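Local coordinates for protein precorrin-2 dehydrogenase (Bacillus megaterium, PDB 3DFZ) that oxidises precorrin-2 to sirohydrochlorin with NAD+ as the hydride acceptor, on the route to siroheme and adenosylcobalamin, at residues 178-183 and 215-220; 172-176 and 200-205. All coordinates share one frame; numbering follows the deposited sequence.

In the fold
From the N terminus, a five-stranded parallel sheet with a Rossmann-type arrangement gives way to the antiparallel strands 129-137 and 140-145, then to helix 151-164 and the helical C-terminal region. There helix 168-184 supplies the first partner of both contacts. Contact 2 closes a loop of 23 residues, bringing residues 200-205, behind helix 190-199, back to residues 172-176. Contact 1 closes a loop of 31 residues, laying the end of helix 209-218 along residues 178-183. The segments alternate in the chain, so the two closures cross. They also touch in space: Phe215 CE2 of contact 1 lies 3.5 Å from Ile200 CG2 of contact 2, so that their apolar side chains pack continuously.

Contact 1: residues 178-183 and 215-220; sequences ECRVLI and FLQQIE
Ile183 N donates to Cys179 O at 2.9 Å, a bond one helical turn long, between two residues whose side chains both meet Phe215. Cys179 SG lies 3.7 Å from Phe215 CD2 and just as near its neighbour CE2, a sulfur-aromatic contact made at the ring edge, 77° off the normal. Further along the same rim, Ile183 CD1 meets Phe215 CE2 at 4.2 Å, also near the ring plane. With CG anti to the backbone N (chi1 -178°), the Phe215 ring is swung out so that its CD2-CE2-CZ rim meets Cys179 and Ile183. An alanine in place of Phe215 is likely to strip both the sulfur and the Ile183 methyl of their aromatic neighbour and open a gap between the helices. The setting is the helical SirC C-terminal domain, where the Phe215 side chain also touches Leu196 of helix 190-199 and Phe175, so that it joins three helices. One turn on, where helical backbone angles end, Ile219 holds CG1 between its backbone N and carbonyl carbon (chi1 62°). Ile219 CD1 sits between Leu182 CB, 3.8 Å away, and Ile183 CG1, 4.0 Å away, its side chain crossing both at about a right angle. Toward the more open side, the Leu216 side chain crosses the extended chain of Glu178 at about a right angle, Leu216 CD2 lying 3.8 Å from Glu178 OE2, while Glu220, bent at chi2, brings its own OE2 beside Leu182 CD1. Glu178 OE2 and Glu220 OE2 stand 6.3 Å apart, close enough that their charges probably repel mildly.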
ATOM      1  N   GLU B 178      -5.313  23.664  -4.956  1.00 14.60           N
ATOM      2  CA  GLU B 178      -5.144  25.116  -4.976  1.00 15.22           C
ATOM      3  C   GLU B 178      -5.471  25.753  -3.623  1.00 15.37           C
ATOM      4  O   GLU B 178      -4.746  26.617  -3.165  1.00 16.03           O
ATOM      5  CB  GLU B 178      -5.963  25.748  -6.099  1.00 15.03           C
ATOM      6  CG  GLU B 178      -5.849  27.257  -6.222  1.00 15.16           C
ATOM      7  CD  GLU B 178      -6.563  27.803  -7.460  1.00 15.65           C
ATOM      8  OE1 GLU B 178      -6.957  27.010  -8.356  1.00 15.05           O
ATOM      9  OE2 GLU B 178      -6.697  29.037  -7.554  1.00 16.06           O
ATOM     10  N   CYS B 179      -6.558  25.331  -2.982  1.00 15.00           N
ATOM     11  CA  CYS B 179      -6.853  25.830  -1.627  1.00 15.28           C
ATOM     12  C   CYS B 179      -5.720  25.556  -0.653  1.00 15.96           C
ATOM     13  O   CYS B 179      -5.366  26.437   0.087  1.00 16.28           O
ATOM     14  CB  CYS B 179      -8.141  25.230  -1.059  1.00 14.51           C
ATOM     15  SG  CYS B 179      -9.625  25.689  -1.925  1.00 13.97           S
ATOM     16  N   ARG B 180      -5.171  24.336  -0.656  1.00  1.25           N
ATOM     17  CA  ARG B 180      -4.054  23.944   0.224  1.00  4.26           C
ATOM     18  C   ARG B 180      -2.857  24.887   0.042  1.00  7.82           C
ATOM     19  O   ARG B 180      -2.347  25.457   1.010  1.00  9.77           O
ATOM     20  CB  ARG B 180      -3.661  22.494  -0.052  1.00  6.28           C
ATOM     21  CG  ARG B 180      -2.700  21.832   0.929  1.00 11.22           C
ATOM     22  CD  ARG B 180      -3.450  21.121   2.062  1.00 13.51           C
ATOM     23  NE  ARG B 180      -2.637  20.070   2.687  1.00 20.55           N
ATOM     24  CZ  ARG B 180      -2.193  20.077   3.945  1.00 25.68           C
ATOM     25  NH1 ARG B 180      -2.478  21.078   4.774  1.00 23.95           N
ATOM     26  NH2 ARG B 180      -1.459  19.059   4.381  1.00 33.84           N
ATOM     27  N   VAL B 181      -2.456  25.079  -1.215  1.00 10.18           N
ATOM     28  CA  VAL B 181      -1.404  26.027  -1.615  1.00 15.14           C
ATOM     29  C   VAL B 181      -1.661  27.416  -1.031  1.00 15.84           C
ATOM     30  O   VAL B 181      -0.794  27.972  -0.341  1.00 19.49           O
ATOM     31  CB  VAL B 181      -1.279  26.113  -3.173  1.00 18.09           C
ATOM     32  CG1 VAL B 181      -0.398  27.318  -3.621  1.00 24.86           C
ATOM     33  CG2 VAL B 181      -0.763  24.805  -3.748  1.00 18.72           C
ATOM     34  N   LEU B 182      -2.838  27.971  -1.300  1.00 13.59           N
ATOM     35  CA  LEU B 182      -3.154  29.329  -0.860  1.00 15.60           C
ATOM     36  C   LEU B 182      -3.273  29.475   0.653  1.00 13.96           C
ATOM     37  O   LEU B 182      -2.992  30.531   1.186  1.00 17.39           O
ATOM     38  CB  LEU B 182      -4.405  29.878  -1.559  1.00 15.45           C
ATOM     39  CG  LEU B 182      -4.307  30.157  -3.069  1.00 20.44           C
ATOM     40  CD1 LEU B 182      -5.621  30.682  -3.624  1.00 21.77           C
ATOM     41  CD2 LEU B 182      -3.148  31.124  -3.383  1.00 28.25           C
ATOM     42  N   ILE B 183      -3.692  28.417   1.335  1.00 10.34           N
ATOM     43  CA  ILE B 183      -3.909  28.453   2.787  1.00  9.96           C
ATOM     44  C   ILE B 183      -2.586  28.296   3.556  1.00 13.90           C
ATOM     45  O   ILE B 183      -2.417  28.869   4.629  1.00 15.94           O
ATOM     46  CB  ILE B 183      -5.002  27.403   3.219  1.00  6.56           C
ATOM     47  CG1 ILE B 183      -6.382  27.858   2.697  1.00  4.33           C
ATOM     48  CG2 ILE B 183      -5.003  27.172   4.732  1.00  7.82           C
ATOM     49  CD1 ILE B 183      -7.476  26.805   2.678  1.00  0.94           C
ATOM     50  N   PHE B 215     -15.061  30.710  -2.484  1.00 13.00           N
ATOM     51  CA  PHE B 215     -14.123  30.371  -1.415  1.00 14.06           C
ATOM     52  C   PHE B 215     -12.692  30.770  -1.782  1.00 15.02           C
ATOM     53  O   PHE B 215     -11.960  31.294  -0.933  1.00 16.17           O
ATOM     54  CB  PHE B 215     -14.143  28.882  -1.075  1.00 13.10           C
ATOM     55  CG  PHE B 215     -13.226  28.527   0.058  1.00 13.85           C
ATOM     56  CD1 PHE B 215     -13.606  28.782   1.382  1.00 14.99           C
ATOM     57  CD2 PHE B 215     -11.962  27.988  -0.189  1.00 13.39           C
ATOM     58  CE1 PHE B 215     -12.739  28.468   2.444  1.00 16.06           C
ATOM     59  CE2 PHE B 215     -11.106  27.682   0.849  1.00 14.32           C
ATOM     60  CZ  PHE B 215     -11.489  27.927   2.173  1.00 15.74           C
ATOM     61  N   LEU B 216     -12.310  30.528  -3.044  1.00  1.92           N
ATOM     62  CA  LEU B 216     -11.020  30.986  -3.574  1.00  5.29           C
ATOM     63  C   LEU B 216     -10.877  32.491  -3.414  1.00  8.88           C
ATOM     64  O   LEU B 216      -9.839  32.954  -2.944  1.00 10.95           O
ATOM     65  CB  LEU B 216     -10.826  30.606  -5.056  1.00  7.48           C
ATOM     66  CG  LEU B 216     -10.676  29.114  -5.325  1.00  5.83           C
ATOM     67  CD1 LEU B 216     -10.906  28.787  -6.799  1.00  9.08           C
ATOM     68  CD2 LEU B 216      -9.306  28.589  -4.820  1.00  8.27           C
ATOM     69  N   GLN B 217     -11.920  33.239  -3.801  1.00 10.84           N
ATOM     70  CA  GLN B 217     -11.951  34.691  -3.650  1.00 15.79           C
ATOM     71  C   GLN B 217     -11.818  35.096  -2.181  1.00 15.10           C
ATOM     72  O   GLN B 217     -11.159  36.077  -1.860  1.00 18.55           O
ATOM     73  CB  GLN B 217     -13.272  35.279  -4.190  1.00 19.54           C
ATOM     74  CG  GLN B 217     -13.543  35.099  -5.687  1.00 24.67           C
ATOM     75  CD  GLN B 217     -14.813  35.836  -6.144  1.00 32.00           C
ATOM     76  OE1 GLN B 217     -14.834  37.075  -6.216  1.00 39.21           O
ATOM     77  NE2 GLN B 217     -15.880  35.073  -6.439  1.00 30.62           N
ATOM     78  N   GLN B 218     -12.475  34.347  -1.301  1.00 12.41           N
ATOM     79  CA  GLN B 218     -12.478  34.630   0.127  1.00 14.27           C
ATOM     80  C   GLN B 218     -11.087  34.535   0.769  1.00 14.83           C
ATOM     81  O   GLN B 218     -10.684  35.423   1.519  1.00 18.30           O
ATOM     82  CB  GLN B 218     -13.454  33.703   0.842  1.00 13.38           C
ATOM     83  CG  GLN B 218     -13.249  33.611   2.344  1.00 16.88           C
ATOM     84  CD  GLN B 218     -14.218  32.666   2.990  1.00 18.93           C
ATOM     85  OE1 GLN B 218     -15.221  32.282   2.375  1.00 16.94           O
ATOM     86  NE2 GLN B 218     -13.942  32.290   4.251  1.00 23.42           N
ATOM     87  N   ILE B 219     -10.366  33.458   0.465  1.00 12.81           N
ATOM     88  CA  ILE B 219      -9.018  33.251   1.006  1.00 15.27           C
ATOM     89  C   ILE B 219      -7.968  34.145   0.344  1.00 18.41           C
ATOM     90  O   ILE B 219      -6.779  34.028   0.625  1.00 21.61           O
ATOM     91  CB  ILE B 219      -8.596  31.749   1.014  1.00 14.20           C
ATOM     92  CG1 ILE B 219      -8.559  31.154  -0.404  1.00 11.58           C
ATOM     93  CG2 ILE B 219      -9.499  30.968   1.961  1.00 14.10           C
ATOM     94  CD1 ILE B 219      -8.090  29.688  -0.479  1.00 10.97           C
ATOM     95  N   GLU B 220      -8.418  35.058  -0.513  1.00 19.83           N
ATOM     96  CA  GLU B 220      -7.527  36.040  -1.131  1.00 24.95           C
ATOM     97  C   GLU B 220      -7.262  37.204  -0.185  1.00 28.62           C
ATOM     98  O   GLU B 220      -6.121  37.628  -0.043  1.00 32.38           O
ATOM     99  CB  GLU B 220      -8.100  36.531  -2.464  1.00 27.37           C
ATOM    100  CG  GLU B 220      -7.973  35.508  -3.602  1.00 27.14           C
ATOM    101  CD  GLU B 220      -6.589  35.516  -4.253  1.00 33.97           C
ATOM    102  OE1 GLU B 220      -6.115  36.617  -4.669  1.00 40.65           O
ATOM    103  OE2 GLU B 220      -5.987  34.419  -4.346  1.00 33.12           O
TER

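Contact 2: residues 172-176 and 200-205; sequences YTQFL and IIDDQY
The Tyr172 hydroxyl donates a hydrogen bond to Ile200 O, with Tyr172 OH 2.6 Å from Ile200 O, and this is the one hydrogen bond across the contact. The donor lies in the carbonyl plane on a lone pair, with a C=O...donor angle of 141°, and the carbonyl oxygen sits at the edge of the phenol ring, in its plane. Because CG is anti to the backbone N (chi1 -178°), the ring of Tyr172 extends from its helix to a backbone oxygen just beyond the end of helix 190-199. A second polar bond lies within residues 200-205: Asp202 OD1 receives Tyr205 N at 2.9 Å, nearly along the C-O axis, and caps the start of helix 203-207.

Aliphatic packing centres on Leu176. Leu176 CD2 presses on Ile200 CD1 at 3.5 Å, the two side chains running past each other in opposite directions, while the Ile201 side chain crosses that of Leu176 at about a right angle and brings its CD1 to the same methyl. Leu176 CD1 also lies over one face of the Tyr172 ring, offset toward its rim.

Among the aromatic contacts, Phe175 turns its ring edge to Ile200 CB, 4.0 Å from Phe175 CE2, and Phe175 CZ reaches Tyr205 CD2 at 3.9 Å. Ile200 CA covers the centre of one face of the Tyr205 ring, 3.6 Å above its plane. Leu153 of the second subunit packs on Tyr172, and Ser150 of that subunit on Leu176 and Ile201. The arrangement is a largely buried helix-to-loop seam of the helical SirC C-terminal domain, at the homodimer interface, in which the short linker after helix 190-199 ends in an Asp N-cap.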
ATOM      1  N   TYR B 172     -12.419  18.285  -8.350  1.00 11.64           N
ATOM      2  CA  TYR B 172     -12.510  18.676  -6.941  1.00 11.60           C
ATOM      3  C   TYR B 172     -11.153  18.633  -6.229  1.00 11.82           C
ATOM      4  O   TYR B 172     -10.827  19.533  -5.463  1.00 11.99           O
ATOM      5  CB  TYR B 172     -13.535  17.766  -6.242  1.00 10.90           C
ATOM      6  CG  TYR B 172     -13.801  18.072  -4.774  1.00 11.19           C
ATOM      7  CD1 TYR B 172     -13.929  19.387  -4.306  1.00 10.33           C
ATOM      8  CD2 TYR B 172     -13.933  17.040  -3.859  1.00 11.06           C
ATOM      9  CE1 TYR B 172     -14.178  19.637  -2.988  1.00 10.49           C
ATOM     10  CE2 TYR B 172     -14.192  17.298  -2.525  1.00 10.73           C
ATOM     11  CZ  TYR B 172     -14.325  18.581  -2.103  1.00 10.34           C
ATOM     12  OH  TYR B 172     -14.601  18.790  -0.770  1.00 10.80           O
ATOM     13  N   THR B 173     -10.351  17.601  -6.477  1.00 12.28           N
ATOM     14  CA  THR B 173      -9.047  17.542  -5.803  1.00 12.88           C
ATOM     15  C   THR B 173      -8.103  18.582  -6.390  1.00 13.41           C
ATOM     16  O   THR B 173      -7.126  18.963  -5.746  1.00 13.90           O
ATOM     17  CB  THR B 173      -8.418  16.123  -5.799  1.00 13.42           C
ATOM     18  OG1 THR B 173      -8.380  15.583  -7.143  1.00 13.74           O
ATOM     19  CG2 THR B 173      -9.251  15.220  -4.908  1.00 12.94           C
ATOM     20  N   GLN B 174      -8.418  19.057  -7.598  1.00 13.31           N
ATOM     21  CA  GLN B 174      -7.706  20.195  -8.172  1.00 13.76           C
ATOM     22  C   GLN B 174      -8.068  21.476  -7.443  1.00 13.44           C
ATOM     23  O   GLN B 174      -7.181  22.268  -7.130  1.00 13.94           O
ATOM     24  CB  GLN B 174      -7.931  20.321  -9.705  1.00 13.84           C
ATOM     25  CG  GLN B 174      -7.322  21.591 -10.353  1.00 14.45           C
ATOM     26  CD  GLN B 174      -5.774  21.712 -10.229  1.00 15.46           C
ATOM     27  OE1 GLN B 174      -5.052  20.712 -10.145  1.00 15.22           O
ATOM     28  NE2 GLN B 174      -5.280  22.948 -10.231  1.00 15.18           N
ATOM     29  N   PHE B 175      -9.371  21.703  -7.212  1.00 12.66           N
ATOM     30  CA  PHE B 175      -9.808  22.788  -6.303  1.00 12.12           C
ATOM     31  C   PHE B 175      -9.131  22.683  -4.939  1.00 12.04           C
ATOM     32  O   PHE B 175      -8.588  23.660  -4.433  1.00 12.36           O
ATOM     33  CB  PHE B 175     -11.347  22.794  -6.137  1.00 11.42           C
ATOM     34  CG  PHE B 175     -11.848  23.562  -4.902  1.00 10.62           C
ATOM     35  CD1 PHE B 175     -11.899  24.954  -4.896  1.00 10.43           C
ATOM     36  CD2 PHE B 175     -12.269  22.879  -3.758  1.00  9.67           C
ATOM     37  CE1 PHE B 175     -12.359  25.672  -3.761  1.00 10.64           C
ATOM     38  CE2 PHE B 175     -12.740  23.591  -2.607  1.00  9.94           C
ATOM     39  CZ  PHE B 175     -12.786  24.992  -2.621  1.00  9.34           C
ATOM     40  N   LEU B 176      -9.193  21.500  -4.331  1.00 11.69           N
ATOM     41  CA  LEU B 176      -8.630  21.311  -2.982  1.00 11.82           C
ATOM     42  C   LEU B 176      -7.151  21.559  -2.930  1.00 12.69           C
ATOM     43  O   LEU B 176      -6.639  22.024  -1.909  1.00 13.29           O
ATOM     44  CB  LEU B 176      -8.924  19.898  -2.424  1.00 11.34           C
ATOM     45  CG  LEU B 176     -10.392  19.554  -2.137  1.00  9.94           C
ATOM     46  CD1 LEU B 176     -10.541  18.077  -1.772  1.00  9.11           C
ATOM     47  CD2 LEU B 176     -10.927  20.442  -1.020  1.00  9.32           C
ATOM     48  N   ILE B 200     -14.084  22.983   3.552  1.00 14.02           N
ATOM     49  CA  ILE B 200     -14.248  22.751   2.139  1.00 12.22           C
ATOM     50  C   ILE B 200     -14.425  21.273   1.813  1.00 11.50           C
ATOM     51  O   ILE B 200     -14.371  20.902   0.657  1.00 10.25           O
ATOM     52  CB  ILE B 200     -13.034  23.363   1.331  1.00 12.03           C
ATOM     53  CG1 ILE B 200     -11.707  22.783   1.802  1.00 11.81           C
ATOM     54  CG2 ILE B 200     -13.049  24.865   1.452  1.00 12.20           C
ATOM     55  CD1 ILE B 200     -10.428  23.275   0.984  1.00 11.73           C
ATOM     56  N   ILE B 201     -14.593  20.442   2.849  1.00 12.12           N
ATOM     57  CA  ILE B 201     -14.882  19.023   2.681  1.00 11.89           C
ATOM     58  C   ILE B 201     -16.378  18.725   2.893  1.00 12.25           C
ATOM     59  O   ILE B 201     -16.803  18.427   4.002  1.00 13.58           O
ATOM     60  CB  ILE B 201     -14.026  18.137   3.644  1.00 12.64           C
ATOM     61  CG1 ILE B 201     -12.520  18.449   3.533  1.00 12.94           C
ATOM     62  CG2 ILE B 201     -14.288  16.646   3.426  1.00 12.23           C
ATOM     63  CD1 ILE B 201     -11.931  18.477   2.112  1.00 10.13           C
ATOM     64  N   ASP B 202     -17.163  18.850   1.829  1.00 11.73           N
ATOM     65  CA  ASP B 202     -18.509  18.275   1.732  1.00 11.99           C
ATOM     66  C   ASP B 202     -18.936  18.087   0.250  1.00 11.11           C
ATOM     67  O   ASP B 202     -18.213  18.480  -0.646  1.00 10.47           O
ATOM     68  CB  ASP B 202     -19.543  19.082   2.530  1.00 12.67           C
ATOM     69  CG  ASP B 202     -19.765  20.481   1.988  1.00 12.75           C
ATOM     70  OD1 ASP B 202     -19.839  20.679   0.766  1.00 12.56           O
ATOM     71  OD2 ASP B 202     -19.900  21.406   2.810  1.00 15.19           O
ATOM     72  N   ASP B 203     -20.122  17.511   0.017  1.00 11.30           N
ATOM     73  CA  ASP B 203     -20.637  17.251  -1.344  1.00 10.68           C
ATOM     74  C   ASP B 203     -20.866  18.513  -2.173  1.00  9.90           C
ATOM     75  O   ASP B 203     -20.660  18.517  -3.400  1.00  9.43           O
ATOM     76  CB  ASP B 203     -21.929  16.417  -1.278  1.00 11.61           C
ATOM     77  CG  ASP B 203     -21.692  14.982  -0.814  1.00 12.61           C
ATOM     78  OD1 ASP B 203     -20.605  14.432  -1.098  1.00 13.60           O
ATOM     79  OD2 ASP B 203     -22.613  14.381  -0.209  1.00 14.00           O
ATOM     80  N   GLN B 204     -21.281  19.575  -1.505  1.00  9.95           N
ATOM     81  CA  GLN B 204     -21.566  20.846  -2.177  1.00  9.91           C
ATOM     82  C   GLN B 204     -20.321  21.592  -2.690  1.00  9.39           C
ATOM     83  O   GLN B 204     -20.403  22.279  -3.708  1.00  9.05           O
ATOM     84  CB  GLN B 204     -22.362  21.774  -1.259  1.00 10.75           C
ATOM     85  CG  GLN B 204     -23.172  22.808  -1.979  1.00 10.71           C
ATOM     86  CD  GLN B 204     -23.885  23.701  -0.987  1.00 13.44           C
ATOM     87  OE1 GLN B 204     -23.238  24.453  -0.264  1.00 14.55           O
ATOM     88  NE2 GLN B 204     -25.223  23.609  -0.927  1.00 13.49           N
ATOM     89  N   TYR B 205     -19.198  21.487  -1.972  1.00  9.27           N
ATOM     90  CA  TYR B 205     -17.934  22.037  -2.460  1.00  8.81           C
ATOM     91  C   TYR B 205     -17.481  21.316  -3.693  1.00  8.59           C
ATOM     92  O   TYR B 205     -16.950  21.943  -4.603  1.00  8.81           O
ATOM     93  CB  TYR B 205     -16.838  21.993  -1.385  1.00  9.06           C
ATOM     94  CG  TYR B 205     -16.872  23.225  -0.507  1.00  9.50           C
ATOM     95  CD1 TYR B 205     -17.570  23.226   0.703  1.00  9.68           C
ATOM     96  CD2 TYR B 205     -16.273  24.408  -0.932  1.00  9.23           C
ATOM     97  CE1 TYR B 205     -17.623  24.350   1.496  1.00 11.37           C
ATOM     98  CE2 TYR B 205     -16.325  25.560  -0.145  1.00 11.50           C
ATOM     99  CZ  TYR B 205     -17.008  25.521   1.075  1.00 12.73           C
ATOM    100  OH  TYR B 205     -17.053  26.651   1.879  1.00 14.50           O
TER